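Long-range contacts in CghA (Chaetomium globosum, PDB 6KBC), which belongs to a family of two-domain, beta-rich proteins of the calycin clan and holds the ligand WK1 in a pocket: residues 35-40 with 228-233; 100-105 with 112-117; 241-246 with 256-261; 318-323 with 390-395. All coordinates share one frame; numbering follows the deposited sequence.

Contact 1: residues 35-40 with 228-233; sequences PKWADK and RSWLPM
Lys36 lays its aliphatic chain across the indole of Trp230, fastening a loop to the C-terminal end of strand 223-231 in the calycin-like N-terminal domain. CG sits over the face of the five-membered ring, 3.4 Å from its centroid and 3° off the ring normal, a close CH-pi contact. The chain then bends at chi2 (-55°), which swings CD round, and CE comes to lie 3.6 Å from Trp230 CZ2. NZ ends off-centre above the six-membered ring, 4.9 Å from its centroid, in a cation-pi arrangement; its hydrogen bonds go to Asn32 OD1 and Ala25 O. Trp37 meets the same indole rim to rim, the two planes turned by 71°, with Trp37 CZ3 3.9 Å from Trp230 CD1. Arg228 completes the group: its guanidinium has Trp230 CE3 over its centre on one face, while NE bonds to Asn32 O and NH2 forms a salt bridge to Glu47, whose carboxylate also accepts the backbone NH groups of Lys36 and Trp37. Leu231 points away from the loop and touches WK1, so this packing backs a wall of the ligand pocket. Pro232 CB abuts the edge of Trp37, 3.6 Å from CZ2.

Contact 2: residues 100-105 with 112-117; sequences SVVTSD and GHVAGV
Val101 and Val117, Thr103 and Ala115, and Asp105 and His113 form three hydrogen-bonded pairs in an antiparallel beta hairpin of the calycin-like N-terminal domain. At Val101, the carbonyl oxygen accepts Val117 N at 2.8 Å; at the centre, Thr103 N reaches Ala115 O at 2.9 Å in a nearly straight bond (166°) that lies in the carbonyl plane, and the reciprocal bond does likewise. In the pair nearest the turn the return bond, His113 N to Asp105 O, is long (3.2 Å) and bent, while Asp105 N to His113 O stays short. Above this last pair the side chains run side by side, and the carboxylate and imidazole planes differ by only 20°. His113 ND1 makes a weak hydrogen bond of 3.5 Å to Asp105 OD2, whereas NE2 is bonded to Asp136; carboxylates near both nitrogens might favour a protonated ring. Between the hydrogen-bonded pairs, CA-H groups add contacts to carbonyl oxygens, among them Val114 CA to Thr103 O at 3.1 Å.

Val101, Thr103, Asp105, His113, Ala115 and Val117 share the partly exposed face, where Val101 CG1 packs on Val117 CB at 3.8 Å. The buried face carries Val102, Ser104 and Val114, met by Leu33, Phe34 and Pro35 from a loop; here Val102 CG1 and Val114 CG1 touch at 3.7 Å. Ser104 OG, anti to the backbone N (chi1 -175°), is thereby set against the backbone of Gly112, 3.6 Å from its CA, and a water bridges the strands by donating to Ser104 OG and accepting from Gly112 N.

Contact 3: residues 241-246 with 256-261; sequences DALFVR and VMRLVS. With WK1 ((2S)-3-[(2S,4E)-4-[[(1R,2S,4aR,6S,8R,8aS)-2-[(E)-but-2-en-2-yl]-6,8-dimethyl-1,2,4a,5,6,7,8,8a-octahydronaphthalen-1-yl]-oxidanyl-methylidene]-3,5-bis(oxidanylidene)pyrrolidin-2-yl]-2-methyl-2-oxidanyl-propanoic acid), chain B.
Phe244 and Met257 cross at about a right angle against the bound WK1. Met257 CE lies at the edge of the Phe244 ring, near its plane, and 3.6 Å from Phe244 CB. The bend at chi2 places SD and chi3 (78°) turns CE, and both touch WK1 C6, each at 3.4 Å. Ala242 CB meets the same ligand carbon at 3.6 Å, and WK1 C90 lies over a face of the Phe244 ring. Leu259 CD2 packs beside Ala242 CB on the same face, at 3.7 Å. The other face of the strand pair carries Asp241, Leu243, Val245, Val256, Arg258 and Val260. There Arg258 NH1 forms a salt bridge of 2.8 Å with Asp241 OD1; OD1 lies in the guanidinium plane, and NH1 approaches from 44° above the carboxylate plane. NH2 adds a weak bond to the same oxygen. Leu243 CB and Val260 CG2 cover opposite faces of the guanidinium, and Asp241 OD2 is paired with Lys307. Paired backbone bonds, such as Leu243 N to Arg258 O at 2.8 Å, fix the register throughout. The whole is an antiparallel beta hairpin of the C-terminal calycin-like domain, one face of which lines the ligand pocket.

Contact 4: residues 318-323 with 390-395; sequences YRDKNV and EVELSD
Glu392 accepts two successive backbone NH groups with its carboxylate, tying a loop to the end of strand 382-392 in the calycin-like C-terminal domain. OE1 takes Arg319 N at 2.8 Å on its syn side; OE2 takes Asp320 N, also at 2.8 Å, from 40° above the carboxylate plane. Each oxygen has a further donor: OE1 the NH of Gly363, and OE2 a water that also links Tyr318 N to Asp320 O. Arg319, its NE turned by chi3 (67°), crosses the Glu392 chain with one guanidinium face on CG, yet its nitrogens point elsewhere. NE and NH2 grip Asp320 side-on, NH2 reaching OD2 at 2.9 Å; NH2 also forms a salt bridge with Asp241 OD2. NH1 bonds to Thr240 O and to a second water, which donates to Leu393 O and Asp395 OD2. Asp320 OD2 stands 3.4 Å from Glu392 OE2, two like charges whose repulsion is probably eased by Lys307, salt-bridged to Asp320. Two residues earlier in the strand, Glu390 OE1 is hydrogen-bonded to His345 NE2 and Thr388 OG1. Its OE2 meets Asn322 tip to tip, in the amide plane: ND2, also bonded to Gly324 O, donates a 3.0 Å bond, nearly straight at 168°.

Contacts 1 and 2 belong to the N-terminal domain, contacts 3 and 4 to the C-terminal one. Along the chain, contact 2 falls between the two segments of contact 1, and contacts 3 and 4 follow in series. The first two have centres about 14 Å apart and touch where Pro35 CD packs on Val102 CG1 at 3.6 Å. Contacts 3 and 4, with centres about 12 Å apart, share a sheet in which strands 239-249 and 382-392 are neighbours, joined by a probable hydrogen bond between Ala242 O and Val391 N. Contacts 2 and 4 lie farthest apart, about 35 Å between centres. Contacts 1 and 3, centres about 20 Å apart, both contribute residues to the WK1 pocket, which therefore draws on both domains.

Contact 1: residues 35-40 with 228-233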
# COMPACT_ATOMS: atom_id res chain seq x y z
N PRO A 35 -11.62 -4.77 11.90
CA PRO A 35 -11.10 -6.05 11.42
C PRO A 35 -12.20 -6.99 10.96
O PRO A 35 -13.29 -7.05 11.53
CB PRO A 35 -10.37 -6.61 12.65
CG PRO A 35 -10.00 -5.41 13.44
CD PRO A 35 -11.10 -4.42 13.24
N LYS A 36 -11.89 -7.75 9.90
CA LYS A 36 -12.81 -8.73 9.36
C LYS A 36 -12.75 -10.05 10.11
O LYS A 36 -13.68 -10.86 10.00
CB LYS A 36 -12.52 -8.96 7.87
CG LYS A 36 -12.72 -7.70 7.03
CD LYS A 36 -14.11 -7.12 7.22
CE LYS A 36 -14.30 -5.88 6.39
NZ LYS A 36 -15.64 -5.26 6.59
N TRP A 37 -11.67 -10.29 10.85
CA TRP A 37 -11.57 -11.38 11.81
C TRP A 37 -11.56 -10.75 13.20
O TRP A 37 -10.51 -10.53 13.81
CB TRP A 37 -10.32 -12.24 11.55
CG TRP A 37 -10.50 -13.14 10.36
CD1 TRP A 37 -10.96 -14.42 10.36
CD2 TRP A 37 -10.30 -12.79 8.98
NE1 TRP A 37 -11.03 -14.91 9.08
CE2 TRP A 37 -10.63 -13.92 8.21
CE3 TRP A 37 -9.86 -11.63 8.33
CZ2 TRP A 37 -10.54 -13.94 6.82
CZ3 TRP A 37 -9.76 -11.65 6.93
CH2 TRP A 37 -10.10 -12.79 6.20
N ALA A 38 -12.77 -10.47 13.71
CA ALA A 38 -12.91 -9.63 14.90
C ALA A 38 -12.48 -10.37 16.17
O ALA A 38 -11.77 -9.81 17.01
CB ALA A 38 -14.35 -9.13 15.02
N ASP A 39 -12.91 -11.62 16.33
CA ASP A 39 -12.70 -12.31 17.60
C ASP A 39 -11.55 -13.31 17.55
O ASP A 39 -10.67 -13.27 18.42
CB ASP A 39 -14.00 -13.02 18.02
CG ASP A 39 -15.09 -12.04 18.42
OD1 ASP A 39 -14.85 -11.23 19.34
OD2 ASP A 39 -16.16 -12.05 17.78
N LYS A 40 -11.54 -14.20 16.57
CA LYS A 40 -10.44 -15.13 16.36
C LYS A 40 -9.85 -14.86 14.98
O LYS A 40 -10.57 -14.51 14.04
CB LYS A 40 -10.91 -16.59 16.44
CG LYS A 40 -11.13 -17.14 17.86
CD LYS A 40 -9.91 -17.08 18.77
CE LYS A 40 -10.17 -17.87 20.05
NZ LYS A 40 -9.69 -17.15 21.27
N ARG A 228 -6.25 -0.19 2.86
CA ARG A 228 -6.87 -1.20 3.71
C ARG A 228 -6.98 -2.49 2.92
O ARG A 228 -7.44 -2.48 1.78
CB ARG A 228 -8.25 -0.74 4.19
CG ARG A 228 -9.07 -1.80 4.90
CD ARG A 228 -8.45 -2.26 6.19
NE ARG A 228 -9.45 -2.99 6.99
CZ ARG A 228 -9.30 -4.22 7.46
NH1 ARG A 228 -8.19 -4.91 7.24
NH2 ARG A 228 -10.28 -4.78 8.16
N SER A 229 -6.56 -3.59 3.54
CA SER A 229 -6.54 -4.87 2.86
C SER A 229 -6.92 -5.97 3.83
O SER A 229 -6.66 -5.89 5.04
CB SER A 229 -5.17 -5.17 2.27
OG SER A 229 -5.10 -6.48 1.72
N TRP A 230 -7.55 -7.02 3.29
CA TRP A 230 -7.67 -8.27 4.02
C TRP A 230 -7.85 -9.41 3.03
O TRP A 230 -8.46 -9.25 1.98
CB TRP A 230 -8.82 -8.22 5.03
CG TRP A 230 -10.18 -8.18 4.43
CD1 TRP A 230 -11.00 -9.25 4.18
CD2 TRP A 230 -10.91 -7.02 4.02
NE1 TRP A 230 -12.18 -8.82 3.64
CE2 TRP A 230 -12.15 -7.46 3.52
CE3 TRP A 230 -10.62 -5.65 4.01
CZ2 TRP A 230 -13.10 -6.57 3.02
CZ3 TRP A 230 -11.57 -4.78 3.53
CH2 TRP A 230 -12.79 -5.24 3.04
N LEU A 231 -7.29 -10.56 3.38
CA LEU A 231 -7.30 -11.78 2.58
C LEU A 231 -7.50 -12.96 3.52
O LEU A 231 -6.85 -13.01 4.57
CB LEU A 231 -5.97 -11.99 1.83
CG LEU A 231 -5.67 -11.16 0.61
CD1 LEU A 231 -5.06 -9.83 1.06
CD2 LEU A 231 -4.69 -11.96 -0.24
N PRO A 232 -8.36 -13.91 3.16
CA PRO A 232 -8.51 -15.13 3.98
C PRO A 232 -7.55 -16.24 3.62
O PRO A 232 -7.63 -17.32 4.21
CB PRO A 232 -9.95 -15.55 3.69
CG PRO A 232 -10.16 -15.12 2.28
CD PRO A 232 -9.37 -13.84 2.09
N MET A 233 -6.68 -15.98 2.63
CA MET A 233 -5.68 -16.96 2.16
C MET A 233 -4.29 -16.33 2.18
O MET A 233 -4.18 -15.13 2.12
CB MET A 233 -6.01 -17.46 0.75
CG MET A 233 -5.67 -16.50 -0.36
SD MET A 233 -6.74 -15.10 -0.53
CE MET A 233 -8.21 -15.79 -1.27

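Contact 2: residues 100-105 with 112-117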
# COMPACT_ATOMS: atom_id res chain seq x y z
N SER A 100 -2.78 -6.66 19.57
CA SER A 100 -3.37 -5.83 18.53
C SER A 100 -4.83 -5.63 18.85
O SER A 100 -5.60 -6.59 18.87
CB SER A 100 -3.23 -6.46 17.14
OG SER A 100 -3.89 -5.65 16.19
N VAL A 101 -5.22 -4.38 19.08
CA VAL A 101 -6.61 -4.07 19.37
C VAL A 101 -7.08 -2.98 18.43
O VAL A 101 -6.39 -1.97 18.24
CB VAL A 101 -6.82 -3.67 20.85
CG1 VAL A 101 -6.03 -2.42 21.20
CG2 VAL A 101 -8.29 -3.46 21.13
N VAL A 102 -8.24 -3.19 17.82
CA VAL A 102 -8.89 -2.18 17.00
C VAL A 102 -10.28 -1.93 17.55
O VAL A 102 -11.04 -2.88 17.79
CB VAL A 102 -8.96 -2.60 15.52
CG1 VAL A 102 -9.65 -1.50 14.70
CG2 VAL A 102 -7.56 -2.88 15.00
N THR A 103 -10.61 -0.67 17.77
CA THR A 103 -11.91 -0.27 18.24
C THR A 103 -12.54 0.67 17.23
O THR A 103 -11.85 1.45 16.57
CB THR A 103 -11.82 0.42 19.61
OG1 THR A 103 -11.13 1.67 19.46
CG2 THR A 103 -11.05 -0.46 20.59
N SER A 104 -13.86 0.60 17.11
CA SER A 104 -14.62 1.53 16.30
C SER A 104 -15.71 2.13 17.17
O SER A 104 -16.52 1.40 17.74
CB SER A 104 -15.23 0.83 15.08
OG SER A 104 -15.87 1.76 14.24
N ASP A 105 -15.71 3.46 17.29
CA ASP A 105 -16.63 4.18 18.17
C ASP A 105 -17.84 4.65 17.38
O ASP A 105 -17.70 5.42 16.42
CB ASP A 105 -15.94 5.38 18.83
CG ASP A 105 -14.84 4.97 19.78
OD1 ASP A 105 -14.88 3.83 20.29
OD2 ASP A 105 -13.95 5.81 20.03
N GLY A 112 -17.36 4.50 11.93
CA GLY A 112 -17.06 5.00 13.24
C GLY A 112 -15.61 5.44 13.33
O GLY A 112 -14.78 5.14 12.46
N HIS A 113 -15.32 6.19 14.39
CA HIS A 113 -13.96 6.57 14.70
C HIS A 113 -13.17 5.33 15.11
O HIS A 113 -13.54 4.66 16.08
CB HIS A 113 -13.95 7.62 15.80
CG HIS A 113 -12.60 7.88 16.39
ND1 HIS A 113 -12.08 7.14 17.43
CD2 HIS A 113 -11.64 8.79 16.07
CE1 HIS A 113 -10.88 7.58 17.73
NE2 HIS A 113 -10.59 8.58 16.92
N VAL A 114 -12.11 5.01 14.36
CA VAL A 114 -11.35 3.78 14.55
C VAL A 114 -10.01 4.10 15.19
O VAL A 114 -9.35 5.07 14.82
CB VAL A 114 -11.14 3.04 13.21
CG1 VAL A 114 -10.19 1.88 13.38
CG2 VAL A 114 -12.46 2.57 12.65
N ALA A 115 -9.60 3.26 16.14
CA ALA A 115 -8.29 3.35 16.76
C ALA A 115 -7.69 1.96 16.81
O ALA A 115 -8.34 1.02 17.26
CB ALA A 115 -8.37 3.94 18.17
N GLY A 116 -6.45 1.84 16.35
CA GLY A 116 -5.74 0.58 16.38
C GLY A 116 -4.50 0.73 17.23
O GLY A 116 -3.84 1.77 17.20
N VAL A 117 -4.20 -0.30 18.03
CA VAL A 117 -3.02 -0.28 18.88
C VAL A 117 -2.33 -1.63 18.84
O VAL A 117 -2.87 -2.64 19.31
CB VAL A 117 -3.36 0.12 20.33
CG1 VAL A 117 -2.08 0.37 21.11
CG2 VAL A 117 -4.25 1.37 20.38
O HOH W 1 -7.99 0.30 20.15
O HOH W 2 -15.58 1.99 11.76

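Contact 3: residues 241-246 with 256-261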
# COMPACT_ATOMS: atom_id res chain seq x y z
N ASP A 241 3.79 -11.87 -8.50
CA ASP A 241 4.18 -10.48 -8.66
C ASP A 241 3.16 -9.60 -7.94
O ASP A 241 1.95 -9.81 -8.07
CB ASP A 241 4.26 -10.10 -10.14
CG ASP A 241 5.21 -8.96 -10.41
OD1 ASP A 241 4.97 -7.85 -9.88
OD2 ASP A 241 6.22 -9.17 -11.12
N ALA A 242 3.66 -8.64 -7.18
CA ALA A 242 2.79 -7.65 -6.55
C ALA A 242 3.44 -6.29 -6.75
O ALA A 242 4.65 -6.15 -6.54
CB ALA A 242 2.59 -7.95 -5.06
N LEU A 243 2.66 -5.31 -7.18
CA LEU A 243 3.17 -3.96 -7.39
C LEU A 243 2.31 -2.97 -6.63
O LEU A 243 1.12 -2.82 -6.94
CB LEU A 243 3.19 -3.60 -8.87
CG LEU A 243 3.49 -2.11 -9.12
CD1 LEU A 243 4.90 -1.77 -8.69
CD2 LEU A 243 3.27 -1.77 -10.58
N PHE A 244 2.90 -2.31 -5.64
CA PHE A 244 2.30 -1.15 -4.99
C PHE A 244 2.84 0.12 -5.63
O PHE A 244 4.04 0.24 -5.85
CB PHE A 244 2.62 -1.11 -3.49
CG PHE A 244 2.11 0.14 -2.80
CD1 PHE A 244 0.81 0.19 -2.30
CD2 PHE A 244 2.92 1.26 -2.66
CE1 PHE A 244 0.32 1.35 -1.67
CE2 PHE A 244 2.45 2.43 -2.03
CZ PHE A 244 1.14 2.47 -1.54
N VAL A 245 1.96 1.09 -5.91
CA VAL A 245 2.39 2.40 -6.39
C VAL A 245 1.60 3.47 -5.67
O VAL A 245 0.37 3.38 -5.56
CB VAL A 245 2.17 2.60 -7.90
CG1 VAL A 245 2.58 3.99 -8.32
CG2 VAL A 245 2.89 1.57 -8.71
N ARG A 246 2.28 4.53 -5.25
CA ARG A 246 1.61 5.80 -4.97
C ARG A 246 2.50 6.89 -5.52
O ARG A 246 3.67 6.96 -5.16
CB ARG A 246 1.36 6.01 -3.48
CG ARG A 246 0.53 7.29 -3.25
CD ARG A 246 0.45 7.67 -1.78
NE ARG A 246 0.11 6.54 -0.91
CZ ARG A 246 -1.09 5.98 -0.83
NH1 ARG A 246 -2.11 6.43 -1.56
NH2 ARG A 246 -1.27 4.98 0.02
N VAL A 256 -1.83 2.25 -6.95
CA VAL A 256 -1.94 0.96 -7.64
C VAL A 256 -1.66 -0.14 -6.65
O VAL A 256 -0.73 -0.05 -5.84
CB VAL A 256 -0.95 0.84 -8.83
CG1 VAL A 256 -1.01 -0.58 -9.43
CG2 VAL A 256 -1.27 1.86 -9.90
N MET A 257 -2.46 -1.20 -6.72
CA MET A 257 -2.10 -2.49 -6.14
C MET A 257 -2.41 -3.49 -7.25
O MET A 257 -3.59 -3.73 -7.52
CB MET A 257 -2.90 -2.79 -4.87
CG MET A 257 -2.44 -4.05 -4.11
SD MET A 257 -0.68 -4.46 -4.06
CE MET A 257 -0.22 -3.28 -2.82
N ARG A 258 -1.37 -4.00 -7.92
CA ARG A 258 -1.53 -4.95 -9.03
C ARG A 258 -0.92 -6.30 -8.64
O ARG A 258 0.24 -6.36 -8.20
CB ARG A 258 -0.88 -4.42 -10.34
CG ARG A 258 -1.19 -5.36 -11.55
CD ARG A 258 -0.04 -6.36 -11.56
NE ARG A 258 1.27 -5.83 -11.93
CZ ARG A 258 2.41 -6.29 -11.47
NH1 ARG A 258 2.39 -6.93 -10.30
NH2 ARG A 258 3.56 -5.87 -11.97
N LEU A 259 -1.68 -7.38 -8.86
CA LEU A 259 -1.22 -8.73 -8.58
C LEU A 259 -1.17 -9.53 -9.87
O LEU A 259 -2.06 -9.41 -10.71
CB LEU A 259 -2.13 -9.47 -7.61
CG LEU A 259 -2.24 -8.83 -6.23
CD1 LEU A 259 -3.37 -9.48 -5.49
CD2 LEU A 259 -0.93 -9.08 -5.51
N VAL A 260 -0.14 -10.35 -10.01
CA VAL A 260 -0.07 -11.38 -11.04
C VAL A 260 -0.01 -12.73 -10.33
O VAL A 260 0.85 -12.93 -9.47
CB VAL A 260 1.13 -11.18 -11.98
CG1 VAL A 260 1.16 -12.28 -13.06
CG2 VAL A 260 1.08 -9.78 -12.61
N SER A 261 -0.91 -13.63 -10.69
CA SER A 261 -1.06 -14.88 -9.95
C SER A 261 0.10 -15.85 -10.23
O SER A 261 1.02 -15.58 -11.01
CB SER A 261 -2.39 -15.55 -10.31
OG SER A 261 -2.27 -16.27 -11.54
O WK1 B . 9.15 -6.01 5.83
C17 WK1 B . 8.78 -4.98 5.33
O1 WK1 B . 9.06 -3.91 5.79
C19 WK1 B . 7.97 -5.01 4.10
O2 WK1 B . 7.83 -6.29 3.58
C18 WK1 B . 8.67 -4.22 3.04
C20 WK1 B . 6.64 -4.48 4.55
C22 WK1 B . 5.82 -4.07 3.39
N WK1 B . 4.57 -3.37 3.66
C21 WK1 B . 3.60 -3.89 2.91
O5 WK1 B . 2.38 -3.42 2.93
C23 WK1 B . 5.40 -5.10 2.46
O4 WK1 B . 6.18 -6.01 1.93
C24 WK1 B . 4.03 -5.03 2.09
C16 WK1 B . 3.33 -5.90 1.15
O3 WK1 B . 4.00 -6.82 0.57
C9 WK1 B . 1.93 -5.62 0.78
C8 WK1 B . 2.15 -4.56 -0.34
C12 WK1 B . 3.23 -3.51 -0.17
C13 WK1 B . 2.98 -2.31 0.30
C90 WK1 B . 4.07 -1.31 0.46
C14 WK1 B . 4.63 -3.83 -0.55
C7 WK1 B . 2.42 -5.20 -1.67
C6 WK1 B . 1.60 -6.11 -2.12
C3 WK1 B . 0.60 -6.66 -1.15
C4 WK1 B . 1.15 -6.82 0.26
C5 WK1 B . -0.03 -7.08 1.17
C11 WK1 B . 0.44 -7.44 2.54
C2 WK1 B . -0.18 -7.87 -1.59
C1 WK1 B . -1.42 -7.86 -0.76
C10 WK1 B . -2.46 -8.85 -1.16
C WK1 B . -1.00 -8.13 0.66

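Contact 4: residues 318-323 with 390-395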
# COMPACT_ATOMS: atom_id res chain seq x y z
N TYR A 318 16.69 -8.49 -7.92
CA TYR A 318 16.27 -9.87 -7.73
C TYR A 318 15.79 -10.48 -9.03
O TYR A 318 16.55 -10.48 -10.00
CB TYR A 318 15.22 -9.93 -6.62
CG TYR A 318 15.79 -9.49 -5.29
CD1 TYR A 318 16.64 -10.33 -4.58
CD2 TYR A 318 15.49 -8.24 -4.76
CE1 TYR A 318 17.18 -9.95 -3.36
CE2 TYR A 318 16.03 -7.84 -3.53
CZ TYR A 318 16.87 -8.70 -2.84
OH TYR A 318 17.41 -8.32 -1.63
N ARG A 319 14.56 -10.99 -9.10
CA ARG A 319 14.17 -11.72 -10.31
C ARG A 319 14.19 -10.81 -11.54
O ARG A 319 14.80 -11.15 -12.56
CB ARG A 319 12.78 -12.35 -10.14
CG ARG A 319 12.41 -13.20 -11.35
CD ARG A 319 10.95 -13.61 -11.34
NE ARG A 319 10.08 -12.44 -11.52
CZ ARG A 319 8.85 -12.35 -11.03
NH1 ARG A 319 8.35 -13.35 -10.32
NH2 ARG A 319 8.13 -11.25 -11.24
N ASP A 320 13.53 -9.67 -11.45
CA ASP A 320 13.40 -8.75 -12.57
C ASP A 320 14.39 -7.63 -12.40
O ASP A 320 14.37 -6.92 -11.39
CB ASP A 320 11.98 -8.20 -12.67
CG ASP A 320 10.95 -9.29 -12.70
OD1 ASP A 320 11.24 -10.33 -13.35
OD2 ASP A 320 9.87 -9.12 -12.10
N LYS A 321 15.23 -7.43 -13.41
CA LYS A 321 16.24 -6.38 -13.39
C LYS A 321 15.67 -5.10 -13.98
O LYS A 321 16.22 -4.52 -14.92
CB LYS A 321 17.46 -6.87 -14.18
CG LYS A 321 18.08 -8.18 -13.66
CD LYS A 321 18.18 -8.21 -12.14
CE LYS A 321 19.01 -9.41 -11.63
NZ LYS A 321 18.41 -10.66 -12.10
N ASN A 322 14.51 -4.66 -13.46
CA ASN A 322 13.82 -3.53 -14.07
C ASN A 322 14.32 -2.20 -13.51
O ASN A 322 14.76 -2.10 -12.36
CB ASN A 322 12.30 -3.65 -13.88
CG ASN A 322 11.89 -3.65 -12.43
OD1 ASN A 322 12.43 -4.42 -11.62
ND2 ASN A 322 10.90 -2.81 -12.08
N VAL A 323 14.26 -1.17 -14.36
CA VAL A 323 14.65 0.17 -13.92
C VAL A 323 13.44 0.96 -13.47
O VAL A 323 13.59 2.11 -13.04
CB VAL A 323 15.41 0.89 -15.06
CG1 VAL A 323 16.72 0.08 -15.43
CG2 VAL A 323 14.53 1.05 -16.27
N GLU A 390 7.73 -3.48 -5.06
CA GLU A 390 7.79 -4.39 -6.19
C GLU A 390 8.15 -5.76 -5.63
O GLU A 390 9.30 -5.98 -5.25
CB GLU A 390 8.80 -3.91 -7.23
CG GLU A 390 8.57 -2.43 -7.56
CD GLU A 390 9.52 -1.89 -8.61
OE1 GLU A 390 9.46 -0.68 -8.87
OE2 GLU A 390 10.31 -2.68 -9.19
N VAL A 391 7.16 -6.65 -5.56
CA VAL A 391 7.33 -7.94 -4.89
C VAL A 391 7.29 -9.04 -5.93
O VAL A 391 6.40 -9.07 -6.80
CB VAL A 391 6.27 -8.17 -3.80
CG1 VAL A 391 6.64 -9.44 -3.02
CG2 VAL A 391 6.17 -6.94 -2.88
N GLU A 392 8.23 -9.96 -5.82
CA GLU A 392 8.42 -11.08 -6.71
C GLU A 392 8.24 -12.34 -5.87
O GLU A 392 8.72 -12.40 -4.73
CB GLU A 392 9.82 -10.99 -7.23
CG GLU A 392 10.04 -9.80 -8.13
CD GLU A 392 11.49 -9.67 -8.41
OE1 GLU A 392 12.25 -10.40 -7.70
OE2 GLU A 392 11.88 -8.92 -9.31
N LEU A 393 7.54 -13.34 -6.40
CA LEU A 393 7.40 -14.59 -5.67
C LEU A 393 7.63 -15.74 -6.63
O LEU A 393 7.45 -15.62 -7.85
CB LEU A 393 6.03 -14.73 -5.00
CG LEU A 393 5.72 -13.69 -3.91
CD1 LEU A 393 4.31 -13.89 -3.46
CD2 LEU A 393 6.67 -13.83 -2.75
N SER A 394 7.97 -16.88 -6.06
CA SER A 394 8.34 -18.03 -6.87
C SER A 394 7.18 -18.47 -7.76
O SER A 394 6.01 -18.32 -7.41
CB SER A 394 8.79 -19.17 -5.98
OG SER A 394 9.11 -20.30 -6.78
N ASP A 395 7.52 -19.00 -8.94
CA ASP A 395 6.50 -19.57 -9.81
C ASP A 395 5.91 -20.87 -9.26
O ASP A 395 4.81 -21.25 -9.65
CB ASP A 395 7.09 -19.80 -11.21
CG ASP A 395 7.42 -18.50 -11.93
OD1 ASP A 395 6.47 -17.83 -12.40
OD2 ASP A 395 8.61 -18.12 -11.99
O HOH W 3 14.13 -7.58 -8.73
O HOH W 4 9.04 -16.06 -9.96
O HOH W 5 11.51 -5.09 -9.14